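Local coordinates for protein N-ACETYLMURAMOYL-L-ALANINE AMIDASE CwlV (Paenibacillus polymyxa, PDB 1JWQ) that probably hydrolyses the bond between N-acetylmuramic acid and L-alanine in peptidoglycan as a zinc-dependent amidase, this chain being its catalytic domain, at residues 27-32 against 159-164; 42-47 against 171-176; 76-81 against 128-133; 141-146 against 153-158. All coordinates share one frame; numbering follows the deposited sequence.

Overall arrangement
From the N terminus, strand 2-8 leads to helix 26-42, whose first turns open contact 1, and the loop after that helix opens contact 2. Both wait for helix 158-176 near the C terminus, and because 159-164 precedes 171-176 the two loops cross. Contacts 3 and 4 are nested inside both. Contact 3 closes first, setting helix 129-132 against strand 75-82; contact 4 follows in series, bringing helix 149-155 onto neighbouring strand 138-145. Contacts 1 and 4 meet around F29 and L155, contacts 1 and 3 through N30 and F29, and strand pairing joins contacts 3 and 4. Contact 2, about 19 Å from contacts 1 and 3 between centres, fastens the end remote from the zinc.

Contact 1 (27-32 against 159-164)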
loop_
_atom_site.group_PDB
_atom_site.type_symbol
_atom_site.label_atom_id
_atom_site.label_comp_id
_atom_site.label_asym_id
_atom_site.label_seq_id
_atom_site.Cartn_x
_atom_site.Cartn_y
_atom_site.Cartn_z
ATOM N N LYS A 27 -8.068 5.313 6.317
ATOM C CA LYS A 27 -7.905 4.026 6.990
ATOM C C LYS A 27 -8.822 2.959 6.411
ATOM O O LYS A 27 -8.457 1.783 6.334
ATOM C CB LYS A 27 -8.164 4.157 8.500
ATOM C CG LYS A 27 -9.591 4.531 8.879
ATOM C CD LYS A 27 -9.814 4.383 10.384
ATOM C CE LYS A 27 -11.270 4.651 10.766
ATOM N NZ LYS A 27 -11.538 4.353 12.213
ATOM N N THR A 28 -10.016 3.381 6.010
ATOM C CA THR A 28 -11.015 2.488 5.434
ATOM C C THR A 28 -10.518 1.968 4.091
ATOM O O THR A 28 -10.602 0.773 3.803
ATOM C CB THR A 28 -12.344 3.239 5.227
ATOM O OG1 THR A 28 -12.709 3.893 6.449
ATOM C CG2 THR A 28 -13.449 2.276 4.824
ATOM N N PHE A 29 -10.011 2.879 3.268
ATOM C CA PHE A 29 -9.475 2.516 1.964
ATOM C C PHE A 29 -8.281 1.574 2.117
ATOM O O PHE A 29 -8.200 0.550 1.444
ATOM C CB PHE A 29 -9.027 3.770 1.209
ATOM C CG PHE A 29 -8.280 3.479 -0.068
ATOM C CD1 PHE A 29 -8.957 3.079 -1.212
ATOM C CD2 PHE A 29 -6.891 3.584 -0.113
ATOM C CE1 PHE A 29 -8.267 2.786 -2.387
ATOM C CE2 PHE A 29 -6.192 3.295 -1.281
ATOM C CZ PHE A 29 -6.884 2.894 -2.423
ATOM N N ASN A 30 -7.355 1.926 3.005
ATOM C CA ASN A 30 -6.163 1.115 3.211
ATOM C C ASN A 30 -6.478 -0.322 3.595
ATOM O O ASN A 30 -5.871 -1.258 3.077
ATOM C CB ASN A 30 -5.261 1.745 4.279
ATOM C CG ASN A 30 -4.739 3.116 3.866
ATOM O OD1 ASN A 30 -4.725 3.454 2.681
ATOM N ND2 ASN A 30 -4.295 3.905 4.843
ATOM N N LEU A 31 -7.426 -0.498 4.506
ATOM C CA LEU A 31 -7.800 -1.836 4.946
ATOM C C LEU A 31 -8.454 -2.624 3.813
ATOM O O LEU A 31 -8.098 -3.771 3.565
ATOM C CB LEU A 31 -8.753 -1.749 6.136
ATOM C CG LEU A 31 -9.244 -3.094 6.678
ATOM C CD1 LEU A 31 -8.057 -3.929 7.146
ATOM C CD2 LEU A 31 -10.202 -2.844 7.830
ATOM N N ALA A 32 -9.413 -2.006 3.130
ATOM C CA ALA A 32 -10.101 -2.666 2.025
ATOM C C ALA A 32 -9.093 -3.152 0.985
ATOM O O ALA A 32 -9.221 -4.254 0.444
ATOM C CB ALA A 32 -11.108 -1.701 1.379
ATOM N N ASP A 159 -14.579 -1.649 -8.328
ATOM C CA ASP A 159 -13.839 -2.159 -9.472
ATOM C C ASP A 159 -12.415 -1.620 -9.483
ATOM O O ASP A 159 -11.471 -2.348 -9.784
ATOM C CB ASP A 159 -14.556 -1.806 -10.777
ATOM C CG ASP A 159 -15.950 -2.397 -10.847
ATOM O OD1 ASP A 159 -16.123 -3.560 -10.420
ATOM O OD2 ASP A 159 -16.872 -1.708 -11.334
ATOM N N PHE A 160 -12.269 -0.343 -9.150
ATOM C CA PHE A 160 -10.958 0.295 -9.094
ATOM C C PHE A 160 -10.084 -0.461 -8.101
ATOM O O PHE A 160 -8.962 -0.853 -8.419
ATOM C CB PHE A 160 -11.097 1.752 -8.636
ATOM C CG PHE A 160 -9.784 2.418 -8.311
ATOM C CD1 PHE A 160 -8.998 2.973 -9.316
ATOM C CD2 PHE A 160 -9.328 2.477 -6.996
ATOM C CE1 PHE A 160 -7.775 3.575 -9.015
ATOM C CE2 PHE A 160 -8.106 3.076 -6.686
ATOM C CZ PHE A 160 -7.331 3.625 -7.701
ATOM N N GLN A 161 -10.612 -0.666 -6.899
ATOM C CA GLN A 161 -9.874 -1.367 -5.852
ATOM C C GLN A 161 -9.440 -2.761 -6.282
ATOM O O GLN A 161 -8.297 -3.155 -6.065
ATOM C CB GLN A 161 -10.716 -1.461 -4.577
ATOM C CG GLN A 161 -11.164 -0.110 -4.046
ATOM C CD GLN A 161 -11.775 -0.185 -2.660
ATOM O OE1 GLN A 161 -12.118 -1.264 -2.176
ATOM N NE2 GLN A 161 -11.928 0.969 -2.018
ATOM N N ASN A 162 -10.349 -3.508 -6.895
ATOM C CA ASN A 162 -10.019 -4.857 -7.333
ATOM C C ASN A 162 -8.908 -4.867 -8.369
ATOM O O ASN A 162 -8.014 -5.708 -8.325
ATOM C CB ASN A 162 -11.262 -5.551 -7.895
ATOM C CG ASN A 162 -12.271 -5.881 -6.816
ATOM O OD1 ASN A 162 -11.903 -6.338 -5.732
ATOM N ND2 ASN A 162 -13.551 -5.665 -7.107
ATOM N N ARG A 163 -8.970 -3.923 -9.299
ATOM C CA ARG A 163 -7.976 -3.811 -10.355
ATOM C C ARG A 163 -6.611 -3.448 -9.770
ATOM O O ARG A 163 -5.585 -4.031 -10.126
ATOM C CB ARG A 163 -8.417 -2.739 -11.347
ATOM C CG ARG A 163 -7.509 -2.589 -12.538
ATOM C CD ARG A 163 -7.664 -1.209 -13.130
ATOM N NE ARG A 163 -9.052 -0.756 -13.124
ATOM C CZ ARG A 163 -9.404 0.519 -13.020
ATOM N NH1 ARG A 163 -8.469 1.454 -12.903
ATOM N NH2 ARG A 163 -10.684 0.861 -13.060
ATOM N N VAL A 164 -6.614 -2.479 -8.862
ATOM C CA VAL A 164 -5.390 -2.018 -8.222
ATOM C C VAL A 164 -4.820 -3.087 -7.299
ATOM O O VAL A 164 -3.608 -3.274 -7.239
ATOM C CB VAL A 164 -5.650 -0.721 -7.429
ATOM C CG1 VAL A 164 -4.406 -0.318 -6.648
ATOM C CG2 VAL A 164 -6.040 0.392 -8.396
#
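Q161 NE2, held by a hydrogen bond to L155 O, packs obliquely beside the F29 ring, 3.7 Å from F29 CD1. The glutamine comes straight off helix 158-176, CG trans to its carbonyl carbon (chi1 -57°) and the chain extended beyond it, so the amide arrives at helix 26-42 at full length. F29 runs past it in the opposite direction, and ring and amide planes stand 73° apart, so this is not a stack. The other amide atom, OE1, faces the small side of A32, 3.7 Å from A32 CB. A side chain as small as this methyl probably helps the glutamine come close.

Beside the amide the two phenylalanines meet more loosely. F29 CE1 reaches the edge of the F160 ring, near its plane, at 4.3 Å from F160 CE2. One face of F160 is taken by V164 CG2 from the next turn of its own helix. The helix axes stay 11.5 Å apart at 49°, a separation bridged here by Q161 and the phenylalanine rings, and the backbones come nearest at A32 and Q161.

Around this pair, F29 also rests on L155 and F156, Q161 lies on M33 and K36, and F160 and V164 touch T116. Helix 158-176 is thus packed between helix 26-42 and helix 102-116, with helix 149-155 at its N-terminal end.

Contact 2 (42-47 against 171-176); sequences KQNPKL and GITEYL
N44 faces T173 between the loop 42-47 and helix 158-176, with a water linking them. From N44 CB, which points at the helix, CG continues trans to the backbone N (chi1 -165°), and there the amide splits its work. OD1 turns back on its own chain and accepts from K46 N at 2.9 Å, with an N-H...O angle of 155° and the donor tilted 26° from the carbonyl plane: an Asx turn, laid over the type I beta turn in which L47 N bonds to N44 O. ND2 goes the other way. It donates to the water at 2.8 Å, and that water donates to T173 OG1 at 2.7 Å. ND2 also hydrogen-bonds to V178 O, and T173 OG1 to A169 O. Directly, N44 meets T173 only loosely, ND2 lying 4.3 Å from the T173 CG2 methyl.

The second point of touch is a leucine pair. L47 and L176 cross obliquely, CD2 of L47 meeting CD1 of L176 at 3.8 Å, and both also pack on V4 of strand 2-8.

Two kinds of chemistry therefore share the work. The buried leucines pack against the sheet, while the asparagine and threonine join through a water. With OD1 and ND2 both bonded, the N44 amide is held against flipping, and it fastens turn and helix without touching the threonine oxygen directly.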
loop_
_atom_site.group_PDB
_atom_site.type_symbol
_atom_site.label_atom_id
_atom_site.label_comp_id
_atom_site.label_asym_id
_atom_site.label_seq_id
_atom_site.Cartn_x
_atom_site.Cartn_y
_atom_site.Cartn_z
ATOM N N LYS A 42 -3.281 -15.033 -1.352
ATOM C CA LYS A 42 -3.551 -16.249 -0.589
ATOM C C LYS A 42 -3.650 -17.470 -1.501
ATOM O O LYS A 42 -3.410 -18.599 -1.066
ATOM C CB LYS A 42 -4.843 -16.091 0.209
ATOM N N GLN A 43 -4.002 -17.240 -2.762
ATOM C CA GLN A 43 -4.137 -18.328 -3.726
ATOM C C GLN A 43 -2.782 -18.903 -4.136
ATOM O O GLN A 43 -2.717 -19.969 -4.752
ATOM C CB GLN A 43 -4.877 -17.847 -4.978
ATOM C CG GLN A 43 -6.174 -17.104 -4.700
ATOM C CD GLN A 43 -7.070 -17.023 -5.921
ATOM O OE1 GLN A 43 -6.594 -16.874 -7.050
ATOM N NE2 GLN A 43 -8.379 -17.109 -5.700
ATOM N N ASN A 44 -1.704 -18.200 -3.795
ATOM C CA ASN A 44 -0.358 -18.645 -4.136
ATOM C C ASN A 44 0.265 -19.422 -2.977
ATOM O O ASN A 44 0.607 -18.845 -1.945
ATOM C CB ASN A 44 0.527 -17.442 -4.468
ATOM C CG ASN A 44 1.803 -17.836 -5.181
ATOM O OD1 ASN A 44 2.372 -18.897 -4.923
ATOM N ND2 ASN A 44 2.271 -16.973 -6.076
ATOM N N PRO A 45 0.433 -20.746 -3.137
ATOM C CA PRO A 45 1.018 -21.579 -2.083
ATOM C C PRO A 45 2.494 -21.304 -1.775
ATOM O O PRO A 45 3.018 -21.778 -0.771
ATOM C CB PRO A 45 0.779 -23.001 -2.599
ATOM C CG PRO A 45 0.873 -22.836 -4.076
ATOM C CD PRO A 45 0.091 -21.557 -4.320
ATOM N N LYS A 46 3.161 -20.541 -2.633
ATOM C CA LYS A 46 4.566 -20.218 -2.419
ATOM C C LYS A 46 4.702 -19.003 -1.508
ATOM O O LYS A 46 5.810 -18.618 -1.128
ATOM C CB LYS A 46 5.258 -19.923 -3.750
ATOM C CG LYS A 46 5.306 -21.100 -4.714
ATOM C CD LYS A 46 6.019 -20.714 -5.997
ATOM C CE LYS A 46 6.044 -21.864 -6.994
ATOM N NZ LYS A 46 6.769 -21.473 -8.235
ATOM N N LEU A 47 3.570 -18.407 -1.158
ATOM C CA LEU A 47 3.565 -17.222 -0.310
ATOM C C LEU A 47 2.846 -17.390 1.016
ATOM O O LEU A 47 1.898 -18.163 1.143
ATOM C CB LEU A 47 2.917 -16.051 -1.054
ATOM C CG LEU A 47 3.566 -15.561 -2.349
ATOM C CD1 LEU A 47 2.691 -14.473 -2.956
ATOM C CD2 LEU A 47 4.970 -15.028 -2.064
ATOM N N GLY A 171 2.881 -6.952 -8.497
ATOM C CA GLY A 171 4.164 -6.369 -8.148
ATOM C C GLY A 171 4.922 -7.262 -7.180
ATOM O O GLY A 171 6.127 -7.471 -7.316
ATOM N N ILE A 172 4.207 -7.803 -6.201
ATOM C CA ILE A 172 4.807 -8.680 -5.200
ATOM C C ILE A 172 5.175 -10.030 -5.800
ATOM O O ILE A 172 6.278 -10.539 -5.593
ATOM C CB ILE A 172 3.835 -8.901 -4.024
ATOM C CG1 ILE A 172 3.655 -7.584 -3.265
ATOM C CG2 ILE A 172 4.354 -10.006 -3.109
ATOM C CD1 ILE A 172 2.449 -7.559 -2.343
ATOM N N THR A 173 4.241 -10.601 -6.548
ATOM C CA THR A 173 4.451 -11.893 -7.184
ATOM C C THR A 173 5.619 -11.852 -8.161
ATOM O O THR A 173 6.463 -12.748 -8.169
ATOM C CB THR A 173 3.189 -12.334 -7.933
ATOM O OG1 THR A 173 2.098 -12.404 -7.009
ATOM C CG2 THR A 173 3.396 -13.701 -8.574
ATOM N N GLU A 174 5.664 -10.812 -8.985
ATOM C CA GLU A 174 6.734 -10.674 -9.963
ATOM C C GLU A 174 8.081 -10.474 -9.288
ATOM O O GLU A 174 9.061 -11.108 -9.662
ATOM C CB GLU A 174 6.457 -9.495 -10.901
ATOM C CG GLU A 174 5.268 -9.685 -11.829
ATOM C CD GLU A 174 5.550 -10.636 -12.978
ATOM O OE1 GLU A 174 6.724 -11.031 -13.163
ATOM O OE2 GLU A 174 4.595 -10.975 -13.707
ATOM N N TYR A 175 8.131 -9.596 -8.289
ATOM C CA TYR A 175 9.388 -9.335 -7.595
ATOM C C TYR A 175 9.922 -10.570 -6.885
ATOM O O TYR A 175 11.120 -10.854 -6.934
ATOM C CB TYR A 175 9.232 -8.213 -6.566
ATOM C CG TYR A 175 10.543 -7.877 -5.886
ATOM C CD1 TYR A 175 11.564 -7.232 -6.585
ATOM C CD2 TYR A 175 10.784 -8.249 -4.563
ATOM C CE1 TYR A 175 12.798 -6.967 -5.984
ATOM C CE2 TYR A 175 12.014 -7.991 -3.951
ATOM C CZ TYR A 175 13.014 -7.350 -4.671
ATOM O OH TYR A 175 14.228 -7.090 -4.076
ATOM N N LEU A 176 9.033 -11.301 -6.220
ATOM C CA LEU A 176 9.429 -12.496 -5.489
ATOM C C LEU A 176 9.584 -13.708 -6.398
ATOM O O LEU A 176 9.980 -14.782 -5.949
ATOM C CB LEU A 176 8.421 -12.790 -4.378
ATOM C CG LEU A 176 8.448 -11.765 -3.239
ATOM C CD1 LEU A 176 7.401 -12.129 -2.197
ATOM C CD2 LEU A 176 9.843 -11.738 -2.616
HETATM O O HOH W 1 0.668 -14.658 -6.472
#

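Contact 3 (76-81 against 128-133). With ZN (zinc ion), chain B.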
loop_
_atom_site.group_PDB
_atom_site.type_symbol
_atom_site.label_atom_id
_atom_site.label_comp_id
_atom_site.label_asym_id
_atom_site.label_seq_id
_atom_site.Cartn_x
_atom_site.Cartn_y
_atom_site.Cartn_z
ATOM N N PHE A 76 7.774 -5.902 2.286
ATOM C CA PHE A 76 6.834 -5.163 3.109
ATOM C C PHE A 76 6.183 -4.111 2.220
ATOM O O PHE A 76 6.866 -3.384 1.506
ATOM C CB PHE A 76 7.584 -4.506 4.270
ATOM C CG PHE A 76 6.723 -3.656 5.165
ATOM C CD1 PHE A 76 6.532 -2.307 4.889
ATOM C CD2 PHE A 76 6.135 -4.199 6.307
ATOM C CE1 PHE A 76 5.772 -1.502 5.740
ATOM C CE2 PHE A 76 5.373 -3.407 7.166
ATOM C CZ PHE A 76 5.193 -2.054 6.881
ATOM N N VAL A 77 4.860 -4.056 2.244
ATOM C CA VAL A 77 4.137 -3.081 1.442
ATOM C C VAL A 77 3.130 -2.366 2.323
ATOM O O VAL A 77 2.251 -2.996 2.912
ATOM C CB VAL A 77 3.366 -3.743 0.279
ATOM C CG1 VAL A 77 2.613 -2.679 -0.518
ATOM C CG2 VAL A 77 4.331 -4.496 -0.633
ATOM N N SER A 78 3.271 -1.051 2.421
ATOM C CA SER A 78 2.344 -0.255 3.210
ATOM C C SER A 78 1.428 0.444 2.214
ATOM O O SER A 78 1.898 1.057 1.256
ATOM C CB SER A 78 3.100 0.766 4.060
ATOM O OG SER A 78 2.212 1.407 4.960
ATOM N N ILE A 79 0.121 0.321 2.428
ATOM C CA ILE A 79 -0.863 0.912 1.535
ATOM C C ILE A 79 -1.511 2.140 2.160
ATOM O O ILE A 79 -2.010 2.097 3.283
ATOM C CB ILE A 79 -1.948 -0.116 1.159
ATOM C CG1 ILE A 79 -1.299 -1.324 0.473
ATOM C CG2 ILE A 79 -2.966 0.527 0.230
ATOM C CD1 ILE A 79 -2.288 -2.431 0.105
ATOM N N HIS A 80 -1.483 3.233 1.409
ATOM C CA HIS A 80 -2.018 4.508 1.862
ATOM C C HIS A 80 -2.765 5.242 0.755
ATOM O O HIS A 80 -2.756 4.832 -0.403
ATOM C CB HIS A 80 -0.867 5.403 2.337
ATOM C CG HIS A 80 -0.233 4.953 3.615
ATOM N ND1 HIS A 80 -0.475 5.572 4.820
ATOM C CD2 HIS A 80 0.639 3.950 3.874
ATOM C CE1 HIS A 80 0.220 4.974 5.770
ATOM N NE2 HIS A 80 0.906 3.985 5.222
ATOM N N ALA A 81 -3.419 6.334 1.144
ATOM C CA ALA A 81 -4.139 7.206 0.222
ATOM C C ALA A 81 -3.589 8.579 0.595
ATOM O O ALA A 81 -3.370 8.864 1.777
ATOM C CB ALA A 81 -5.640 7.139 0.461
ATOM N N PHE A 128 9.761 7.631 5.506
ATOM C CA PHE A 128 8.641 7.152 6.308
ATOM C C PHE A 128 9.098 5.988 7.177
ATOM O O PHE A 128 9.732 5.051 6.696
ATOM C CB PHE A 128 7.500 6.718 5.386
ATOM C CG PHE A 128 7.075 7.785 4.408
ATOM C CD1 PHE A 128 6.809 7.463 3.081
ATOM C CD2 PHE A 128 6.955 9.113 4.812
ATOM C CE1 PHE A 128 6.433 8.443 2.167
ATOM C CE2 PHE A 128 6.579 10.104 3.902
ATOM C CZ PHE A 128 6.319 9.768 2.579
ATOM N N HIS A 129 8.758 6.058 8.459
ATOM C CA HIS A 129 9.144 5.050 9.437
ATOM C C HIS A 129 9.041 3.600 8.971
ATOM O O HIS A 129 10.018 2.859 9.018
ATOM C CB HIS A 129 8.313 5.232 10.714
ATOM C CG HIS A 129 8.760 4.373 11.858
ATOM N ND1 HIS A 129 9.219 4.901 13.045
ATOM C CD2 HIS A 129 8.816 3.027 11.998
ATOM C CE1 HIS A 129 9.540 3.916 13.868
ATOM N NE2 HIS A 129 9.304 2.770 13.257
ATOM N N VAL A 130 7.861 3.190 8.519
ATOM C CA VAL A 130 7.683 1.800 8.110
ATOM C C VAL A 130 8.578 1.300 6.978
ATOM O O VAL A 130 8.855 0.103 6.908
ATOM C CB VAL A 130 6.199 1.499 7.774
ATOM C CG1 VAL A 130 5.328 1.806 8.991
ATOM C CG2 VAL A 130 5.749 2.309 6.577
ATOM N N ILE A 131 9.040 2.186 6.098
ATOM C CA ILE A 131 9.916 1.733 5.019
ATOM C C ILE A 131 11.387 2.039 5.325
ATOM O O ILE A 131 12.293 1.571 4.634
ATOM C CB ILE A 131 9.500 2.336 3.638
ATOM C CG1 ILE A 131 9.418 3.867 3.697
ATOM C CG2 ILE A 131 8.136 1.773 3.230
ATOM C CD1 ILE A 131 9.137 4.515 2.331
ATOM N N ARG A 132 11.611 2.806 6.387
ATOM C CA ARG A 132 12.960 3.170 6.812
ATOM C C ARG A 132 13.528 2.176 7.819
ATOM O O ARG A 132 14.671 1.738 7.694
ATOM C CB ARG A 132 12.957 4.551 7.467
ATOM C CG ARG A 132 14.295 4.923 8.091
ATOM C CD ARG A 132 14.222 6.256 8.817
ATOM N NE ARG A 132 13.358 6.197 9.993
ATOM C CZ ARG A 132 12.284 6.960 10.174
ATOM N NH1 ARG A 132 11.933 7.847 9.254
ATOM N NH2 ARG A 132 11.563 6.841 11.281
ATOM N N GLU A 133 12.720 1.841 8.822
ATOM C CA GLU A 133 13.135 0.939 9.891
ATOM C C GLU A 133 13.077 -0.540 9.538
ATOM O O GLU A 133 13.634 -1.372 10.253
ATOM C CB GLU A 133 12.312 1.224 11.149
ATOM C CG GLU A 133 12.472 2.660 11.640
ATOM C CD GLU A 133 13.919 3.015 11.956
ATOM O OE1 GLU A 133 14.331 4.164 11.686
ATOM O OE2 GLU A 133 14.643 2.147 12.481
HETATM ZN ZN ZN B . -1.508 7.467 5.090
HETATM O O HOH W 2 -1.067 8.753 3.593
HETATM O O HOH W 3 0.338 8.417 5.970
#
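V130 presses on F76 and S78 where the short helix 129-132 packs on strand 75-82, an inner strand of the open alpha-beta-alpha sheet of this amidase domain. The tight end is at F76. Its CG is trans to the backbone N (chi1 177°), and the two side chains cross at about a right angle, V130 CB approaching the ring obliquely, 3.7 Å from F76 CE1. Further along the strand S78 CB lies 4.0 Å from V130 CG2. L61 of helix 61-70 touches V130 as well, and A68 of the same helix reaches F76. Trimming F76 to an alanine would probably leave V130 CB without the ring it packs on and open a gap between helix 129-132 and the strand.

Toward H80 the packing thins, and its side chain makes no contact with 128-133. Its NE2 makes a weak bond to S78 OG, the N-H...O angle being 125°; S78 OG is also hydrogen-bonded to D7. The outer side of the helix is polar: R132 NE forms a salt bridge at 2.8 Å to the anti lone pair of E133 OE1, almost exactly in the guanidinium plane.

The zinc lies beyond H80, with H10 and E26 as its other protein ligands and two waters. H80 ND1 binds it at 2.2 Å, and the water 2.0 Å from the zinc donates to A81 O.

Contact 4 (141-146 against 153-158); sequences LEVGYL and ATLFDE
L155 gives the largest share of the apolar contact, driving its side chain into the end of strand 138-145. L146 CD2 meets L155 CD2 at 3.8 Å, the two side chains crossing at about a right angle, while V143 CG1 stays at 4.3 Å from L155 CG. The same L146 methyl touches the aromatic edge: it lies near the plane of the F156 ring, 3.8 Å from F156 CE1. One methyl group thus serves two neighbours in succession along the chain.

A second kind of contact is side chain on backbone. L155 CD2 sits 3.7 Å from G144 N, and L155 CD1 lies 3.9 Å from G144 CA, on the side where a beta carbon would sit. V143 has helical backbone angles inside the strand, and this kink turns two consecutive residues, V143 and G144, to the same helix. The chi1 of L155, -102°, is off a staggered position, which suggests some strain.

Polar groups bond beside the contact, not across it. V143 O accepts from T92 OG1 and Y145 N donates to E151. D157 N bonds to T154 O, closing the last turn of helix 149-155, and D157 OD1 caps F160 N at the start of helix 158-176.

What joins strand to helix is therefore dispersion and close shape fit, an apolar packing beside the zinc ligand E26, which L146 also touches.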
loop_
_atom_site.group_PDB
_atom_site.type_symbol
_atom_site.label_atom_id
_atom_site.label_comp_id
_atom_site.label_asym_id
_atom_site.label_seq_id
_atom_site.Cartn_x
_atom_site.Cartn_y
_atom_site.Cartn_z
ATOM N N LEU A 141 2.867 2.750 -0.713
ATOM C CA LEU A 141 2.105 3.178 -1.868
ATOM C C LEU A 141 1.043 4.198 -1.499
ATOM O O LEU A 141 0.270 3.985 -0.574
ATOM C CB LEU A 141 1.433 1.963 -2.519
ATOM C CG LEU A 141 2.310 0.725 -2.741
ATOM C CD1 LEU A 141 1.455 -0.384 -3.351
ATOM C CD2 LEU A 141 3.482 1.063 -3.653
ATOM N N GLU A 142 1.041 5.321 -2.206
ATOM C CA GLU A 142 0.025 6.349 -2.006
ATOM C C GLU A 142 -0.777 6.168 -3.288
ATOM O O GLU A 142 -0.424 6.698 -4.339
ATOM C CB GLU A 142 0.669 7.734 -1.933
ATOM C CG GLU A 142 1.369 8.014 -0.604
ATOM C CD GLU A 142 0.397 8.167 0.554
ATOM O OE1 GLU A 142 0.855 8.280 1.715
ATOM O OE2 GLU A 142 -0.828 8.185 0.308
ATOM N N VAL A 143 -1.848 5.387 -3.191
ATOM C CA VAL A 143 -2.668 5.050 -4.348
ATOM C C VAL A 143 -3.258 6.212 -5.130
ATOM O O VAL A 143 -3.219 6.214 -6.356
ATOM C CB VAL A 143 -3.805 4.091 -3.947
ATOM C CG1 VAL A 143 -4.548 3.615 -5.190
ATOM C CG2 VAL A 143 -3.227 2.897 -3.188
ATOM N N GLY A 144 -3.806 7.187 -4.418
ATOM C CA GLY A 144 -4.402 8.340 -5.065
ATOM C C GLY A 144 -4.716 9.390 -4.020
ATOM O O GLY A 144 -4.494 9.158 -2.830
ATOM N N TYR A 145 -5.238 10.535 -4.450
ATOM C CA TYR A 145 -5.562 11.626 -3.529
ATOM C C TYR A 145 -7.021 11.677 -3.117
ATOM O O TYR A 145 -7.912 11.771 -3.957
ATOM C CB TYR A 145 -5.166 12.970 -4.154
ATOM C CG TYR A 145 -3.682 13.221 -4.118
ATOM C CD1 TYR A 145 -3.131 14.114 -3.201
ATOM C CD2 TYR A 145 -2.821 12.527 -4.970
ATOM C CE1 TYR A 145 -1.752 14.312 -3.129
ATOM C CE2 TYR A 145 -1.445 12.711 -4.905
ATOM C CZ TYR A 145 -0.917 13.604 -3.985
ATOM O OH TYR A 145 0.445 13.781 -3.928
ATOM N N LEU A 146 -7.255 11.624 -1.808
ATOM C CA LEU A 146 -8.601 11.676 -1.262
ATOM C C LEU A 146 -9.078 13.121 -1.183
ATOM O O LEU A 146 -10.239 13.383 -0.877
ATOM C CB LEU A 146 -8.627 11.062 0.138
ATOM C CG LEU A 146 -8.246 9.581 0.193
ATOM C CD1 LEU A 146 -8.320 9.082 1.631
ATOM C CD2 LEU A 146 -9.195 8.785 -0.694
ATOM N N ALA A 153 -13.670 9.513 -5.124
ATOM C CA ALA A 153 -14.755 8.629 -5.546
ATOM C C ALA A 153 -14.173 7.380 -6.200
ATOM O O ALA A 153 -14.615 6.259 -5.940
ATOM C CB ALA A 153 -15.672 9.355 -6.528
ATOM N N THR A 154 -13.173 7.583 -7.047
ATOM C CA THR A 154 -12.521 6.485 -7.741
ATOM C C THR A 154 -11.851 5.514 -6.771
ATOM O O THR A 154 -11.987 4.302 -6.913
ATOM C CB THR A 154 -11.466 7.014 -8.730
ATOM O OG1 THR A 154 -12.118 7.766 -9.761
ATOM C CG2 THR A 154 -10.692 5.868 -9.357
ATOM N N LEU A 155 -11.128 6.042 -5.786
ATOM C CA LEU A 155 -10.453 5.174 -4.828
ATOM C C LEU A 155 -11.434 4.317 -4.037
ATOM O O LEU A 155 -11.087 3.222 -3.596
ATOM C CB LEU A 155 -9.575 5.991 -3.871
ATOM C CG LEU A 155 -8.074 5.943 -4.203
ATOM C CD1 LEU A 155 -7.828 6.585 -5.563
ATOM C CD2 LEU A 155 -7.276 6.657 -3.122
ATOM N N PHE A 156 -12.658 4.806 -3.858
ATOM C CA PHE A 156 -13.648 4.027 -3.130
ATOM C C PHE A 156 -14.582 3.261 -4.050
ATOM O O PHE A 156 -15.635 2.785 -3.627
ATOM C CB PHE A 156 -14.436 4.908 -2.162
ATOM C CG PHE A 156 -13.692 5.204 -0.894
ATOM C CD1 PHE A 156 -12.731 6.207 -0.851
ATOM C CD2 PHE A 156 -13.899 4.429 0.240
ATOM C CE1 PHE A 156 -11.982 6.431 0.304
ATOM C CE2 PHE A 156 -13.157 4.644 1.402
ATOM C CZ PHE A 156 -12.197 5.645 1.431
ATOM N N ASP A 157 -14.182 3.137 -5.309
ATOM C CA ASP A 157 -14.955 2.386 -6.289
ATOM C C ASP A 157 -14.461 0.943 -6.221
ATOM O O ASP A 157 -13.260 0.684 -6.309
ATOM C CB ASP A 157 -14.740 2.956 -7.695
ATOM C CG ASP A 157 -15.441 2.139 -8.771
ATOM O OD1 ASP A 157 -14.892 1.097 -9.193
ATOM O OD2 ASP A 157 -16.546 2.537 -9.189
ATOM N N GLU A 158 -15.389 0.007 -6.055
ATOM C CA GLU A 158 -15.039 -1.404 -5.953
ATOM C C GLU A 158 -14.207 -1.964 -7.092
ATOM O O GLU A 158 -13.235 -2.679 -6.853
ATOM C CB GLU A 158 -16.303 -2.250 -5.780
ATOM C CG GLU A 158 -16.632 -2.505 -4.327
ATOM C CD GLU A 158 -15.477 -3.169 -3.601
ATOM O OE1 GLU A 158 -15.518 -4.404 -3.401
ATOM O OE2 GLU A 158 -14.520 -2.451 -3.244
#